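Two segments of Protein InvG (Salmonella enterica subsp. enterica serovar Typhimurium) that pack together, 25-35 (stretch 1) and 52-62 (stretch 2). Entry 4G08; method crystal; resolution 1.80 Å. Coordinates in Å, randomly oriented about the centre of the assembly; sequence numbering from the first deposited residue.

Stretch 1, residues 25-35: TFFDAMALQLK
Stretch 2, residues 52-62: NFEFHDPNALL

No direct hydrogen bond crosses this contact; the one polar link is a water that donates to both Gln33 OE1 and Phe55 O, each 2.5 Å from the water oxygen. Gln33 OE1 and Phe55 O are themselves 3.9 Å apart, and as both are acceptors they cannot bond to each other directly, and the water supplies the hydrogens. Gln33 reaches the water with chi1 -52° (m), chi2 -163° (t) and chi3 -36°.

The rest of the contact is mainly apolar and aromatic packing, within 501 Å² of buried surface summed over both sides. Stretch 1 enters as a helix, with phi/psi near -62/-43 and backbone bonds Ala29 N to Thr25 O and Met30 N to Phe26 O, both 3.0 Å; Leu34 is extended at -118/152. Stretch 2 starts as a strand at Asn52 and Phe53 (-117/139), bends through Phe55 (-109/45) and Asp57 (-161/82), and becomes helical from Pro58. Asp57 caps that helix: its OD1 accepts a weak bond from Ala60 N at 3.4 Å. The two helices run nearly antiparallel, at 158°, with axes 12.2 Å apart at closest approach. The register is marked by the CA atoms of Met30 and Phe55, 6.5 Å apart, and those of Phe27 and Leu62, 9.3 Å apart.

Phe55 (chi1 -62°, m; chi2 -47°) points toward stretch 1 and lays one ring face against the helix backbone. Met30 CA lies 4.0 Å from the centroid of the Phe55 ring and 7° off its normal, a CH-pi contact, while Met30 N is 4.0 Å from Phe55 CE2.

Phe26 (chi1 176°, t; chi2 78°) links two aromatic pairs. Its edge meets the face of Phe53 (chi1 -67°, m; chi2 -85°), with ring centroids 4.7 Å apart, planes at 67°, and Phe26 CE1 3.5 Å from Phe53 CG. In turn, the edge of Phe55 is directed toward the face of Phe26 in an offset arrangement, with centroids 5.7 Å apart and planes again at 67°.

Met30 extends from this cluster to the second helix with chi1 160° (t), chi2 -174° (t) and chi3 -60° (m). Its CE is 3.9 Å from Leu61 CD2, and Met30 SD is 4.1 Å from Leu62 CG and 4.3 Å from Pro58 CB. Leu62 (chi1 -88°, m; chi2 167°, t) also brings CD2 within 3.5 Å of Phe27 CE1, where Phe27 has chi1 -76° (m). Leu34 (m, t) points toward stretch 2 and places CD2 4.2 Å from Pro58 CG.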

# COMPACT_ATOMS: atom_id res chain seq x y z
N THR A 25 -0.73 17.96 -7.11
CA THR A 25 -1.73 18.54 -7.98
C THR A 25 -2.33 17.48 -8.89
O THR A 25 -3.55 17.35 -8.98
CB THR A 25 -1.10 19.65 -8.82
OG1 THR A 25 -0.74 20.74 -7.96
CG2 THR A 25 -2.07 20.13 -9.88
N PHE A 26 -1.47 16.63 -9.42
CA PHE A 26 -1.91 15.61 -10.35
C PHE A 26 -2.88 14.64 -9.69
O PHE A 26 -3.96 14.38 -10.22
CB PHE A 26 -0.71 14.85 -10.88
CG PHE A 26 -1.08 13.70 -11.76
CD1 PHE A 26 -1.46 13.92 -13.07
CD2 PHE A 26 -1.18 12.44 -11.24
CE1 PHE A 26 -1.86 12.87 -13.86
CE2 PHE A 26 -1.54 11.38 -12.03
CZ PHE A 26 -1.90 11.60 -13.34
N PHE A 27 -2.52 14.10 -8.54
CA PHE A 27 -3.40 13.14 -7.88
C PHE A 27 -4.65 13.77 -7.29
O PHE A 27 -5.70 13.13 -7.29
CB PHE A 27 -2.66 12.36 -6.81
CG PHE A 27 -1.78 11.30 -7.36
CD1 PHE A 27 -2.29 10.32 -8.18
CD2 PHE A 27 -0.42 11.39 -7.20
CE1 PHE A 27 -1.46 9.39 -8.76
CE2 PHE A 27 0.42 10.47 -7.78
CZ PHE A 27 -0.10 9.46 -8.56
N ASP A 28 -4.59 15.05 -6.97
CA ASP A 28 -5.82 15.78 -6.65
C ASP A 28 -6.76 15.78 -7.84
O ASP A 28 -7.96 15.58 -7.69
CB ASP A 28 -5.52 17.21 -6.22
CG ASP A 28 -5.09 17.31 -4.78
OD1 ASP A 28 -5.20 16.30 -4.05
OD2 ASP A 28 -4.58 18.38 -4.38
N ALA A 29 -6.20 15.96 -9.03
CA ALA A 29 -6.99 15.96 -10.25
C ALA A 29 -7.63 14.59 -10.47
O ALA A 29 -8.82 14.50 -10.80
CB ALA A 29 -6.14 16.34 -11.43
N MET A 30 -6.87 13.54 -10.25
CA MET A 30 -7.40 12.19 -10.38
C MET A 30 -8.56 11.93 -9.41
O MET A 30 -9.50 11.20 -9.72
CB MET A 30 -6.31 11.16 -10.14
CG MET A 30 -6.89 9.80 -9.80
SD MET A 30 -5.68 8.56 -9.34
CE MET A 30 -4.73 8.56 -10.85
N ALA A 31 -8.50 12.57 -8.25
CA ALA A 31 -9.42 12.27 -7.16
C ALA A 31 -10.78 12.91 -7.37
O ALA A 31 -11.69 12.70 -6.58
CB ALA A 31 -8.83 12.72 -5.84
N LEU A 32 -10.85 13.85 -8.31
CA LEU A 32 -12.09 14.57 -8.55
C LEU A 32 -13.23 13.61 -8.79
O LEU A 32 -14.39 13.94 -8.54
CB LEU A 32 -11.93 15.46 -9.77
CG LEU A 32 -11.01 16.59 -9.40
CD1 LEU A 32 -10.95 17.65 -10.48
CD2 LEU A 32 -11.53 17.19 -8.12
N GLN A 33 -12.92 12.55 -9.52
CA GLN A 33 -13.94 11.62 -9.95
C GLN A 33 -13.94 10.42 -9.01
O GLN A 33 -14.39 9.34 -9.38
CB GLN A 33 -13.67 11.18 -11.39
CG GLN A 33 -13.47 12.34 -12.35
CD GLN A 33 -13.62 11.93 -13.81
OE1 GLN A 33 -13.22 10.82 -14.20
NE2 GLN A 33 -14.18 12.81 -14.62
N LEU A 34 -13.36 10.60 -7.83
CA LEU A 34 -13.34 9.56 -6.82
C LEU A 34 -14.10 10.02 -5.59
O LEU A 34 -14.08 11.19 -5.22
CB LEU A 34 -11.91 9.21 -6.43
CG LEU A 34 -11.01 8.64 -7.53
CD1 LEU A 34 -9.63 8.32 -6.98
CD2 LEU A 34 -11.63 7.41 -8.16
N LYS A 35 -14.65 9.04 -4.88
CA LYS A 35 -15.28 9.29 -3.58
C LYS A 35 -14.23 9.47 -2.48
O LYS A 35 -14.43 10.24 -1.54
CB LYS A 35 -16.22 8.13 -3.23
CG LYS A 35 -17.47 8.10 -4.09
CD LYS A 35 -18.59 7.33 -3.41
CE LYS A 35 -19.54 6.70 -4.42
NZ LYS A 35 -20.69 5.99 -3.79
N ASN A 52 -0.35 13.82 -21.39
CA ASN A 52 -1.78 13.85 -21.57
C ASN A 52 -2.44 12.71 -20.82
O ASN A 52 -2.11 11.54 -21.02
CB ASN A 52 -2.13 13.77 -23.05
CG ASN A 52 -3.61 13.73 -23.29
OD1 ASN A 52 -4.34 14.62 -22.86
ND2 ASN A 52 -4.09 12.62 -23.84
N PHE A 53 -3.29 13.07 -19.86
CA PHE A 53 -3.92 12.07 -19.02
C PHE A 53 -5.42 12.03 -19.16
O PHE A 53 -6.10 13.06 -19.12
CB PHE A 53 -3.56 12.26 -17.56
CG PHE A 53 -2.14 12.00 -17.26
CD1 PHE A 53 -1.70 10.72 -17.00
CD2 PHE A 53 -1.21 13.02 -17.35
CE1 PHE A 53 -0.36 10.47 -16.81
CE2 PHE A 53 0.12 12.77 -17.17
CZ PHE A 53 0.55 11.50 -16.91
N GLU A 54 -5.92 10.80 -19.19
CA GLU A 54 -7.33 10.52 -19.07
C GLU A 54 -7.50 9.59 -17.88
O GLU A 54 -6.66 8.73 -17.62
CB GLU A 54 -7.84 9.82 -20.33
CG GLU A 54 -8.00 10.72 -21.54
CD GLU A 54 -9.12 11.74 -21.37
OE1 GLU A 54 -10.07 11.46 -20.62
OE2 GLU A 54 -9.07 12.79 -22.05
N PHE A 55 -8.57 9.81 -17.14
CA PHE A 55 -8.77 9.11 -15.89
C PHE A 55 -9.91 8.11 -16.05
O PHE A 55 -10.76 7.97 -15.17
CB PHE A 55 -9.06 10.11 -14.78
CG PHE A 55 -7.93 11.06 -14.52
CD1 PHE A 55 -6.64 10.59 -14.39
CD2 PHE A 55 -8.15 12.43 -14.49
CE1 PHE A 55 -5.59 11.46 -14.18
CE2 PHE A 55 -7.10 13.30 -14.27
CZ PHE A 55 -5.81 12.82 -14.15
N HIS A 56 -9.91 7.38 -17.15
CA HIS A 56 -10.95 6.41 -17.45
C HIS A 56 -10.77 5.13 -16.64
O HIS A 56 -11.61 4.27 -16.64
CB HIS A 56 -10.97 6.08 -18.94
CG HIS A 56 -9.63 5.73 -19.49
ND1 HIS A 56 -8.75 6.69 -19.92
CD2 HIS A 56 -9.01 4.55 -19.64
CE1 HIS A 56 -7.63 6.11 -20.31
NE2 HIS A 56 -7.76 4.81 -20.14
N ASP A 57 -9.62 5.02 -15.97
CA ASP A 57 -9.32 3.83 -15.18
C ASP A 57 -8.23 4.13 -14.17
O ASP A 57 -7.07 3.78 -14.37
CB ASP A 57 -8.88 2.69 -16.10
CG ASP A 57 -8.74 1.37 -15.36
OD1 ASP A 57 -8.79 1.36 -14.11
OD2 ASP A 57 -8.45 0.35 -16.03
N PRO A 58 -8.62 4.73 -13.04
CA PRO A 58 -7.67 5.29 -12.08
C PRO A 58 -6.74 4.26 -11.45
O PRO A 58 -5.55 4.52 -11.26
CB PRO A 58 -8.57 5.91 -11.02
CG PRO A 58 -9.82 6.27 -11.76
CD PRO A 58 -9.96 5.32 -12.91
N ASN A 59 -7.27 3.10 -11.10
CA ASN A 59 -6.43 2.08 -10.47
C ASN A 59 -5.38 1.53 -11.42
O ASN A 59 -4.25 1.27 -11.01
CB ASN A 59 -7.27 0.95 -9.90
CG ASN A 59 -7.81 1.28 -8.53
OD1 ASN A 59 -7.41 2.26 -7.91
ND2 ASN A 59 -8.59 0.36 -7.96
N ALA A 60 -5.73 1.39 -12.69
CA ALA A 60 -4.75 0.98 -13.67
C ALA A 60 -3.67 2.04 -13.86
O ALA A 60 -2.49 1.72 -14.01
CB ALA A 60 -5.42 0.69 -14.99
N LEU A 61 -4.09 3.30 -13.85
CA LEU A 61 -3.15 4.41 -13.98
C LEU A 61 -2.20 4.46 -12.80
O LEU A 61 -1.01 4.71 -12.96
CB LEU A 61 -3.91 5.72 -14.08
CG LEU A 61 -3.00 6.90 -14.42
CD1 LEU A 61 -2.19 6.59 -15.66
CD2 LEU A 61 -3.81 8.16 -14.59
N LEU A 62 -2.75 4.29 -11.61
CA LEU A 62 -1.93 4.28 -10.41
C LEU A 62 -0.86 3.20 -10.48
O LEU A 62 0.26 3.41 -10.03
CB LEU A 62 -2.80 4.04 -9.19
CG LEU A 62 -3.37 5.31 -8.59
CD1 LEU A 62 -4.45 4.96 -7.60
CD2 LEU A 62 -2.27 6.10 -7.90
O HOH W 1 -12.00 8.84 -13.23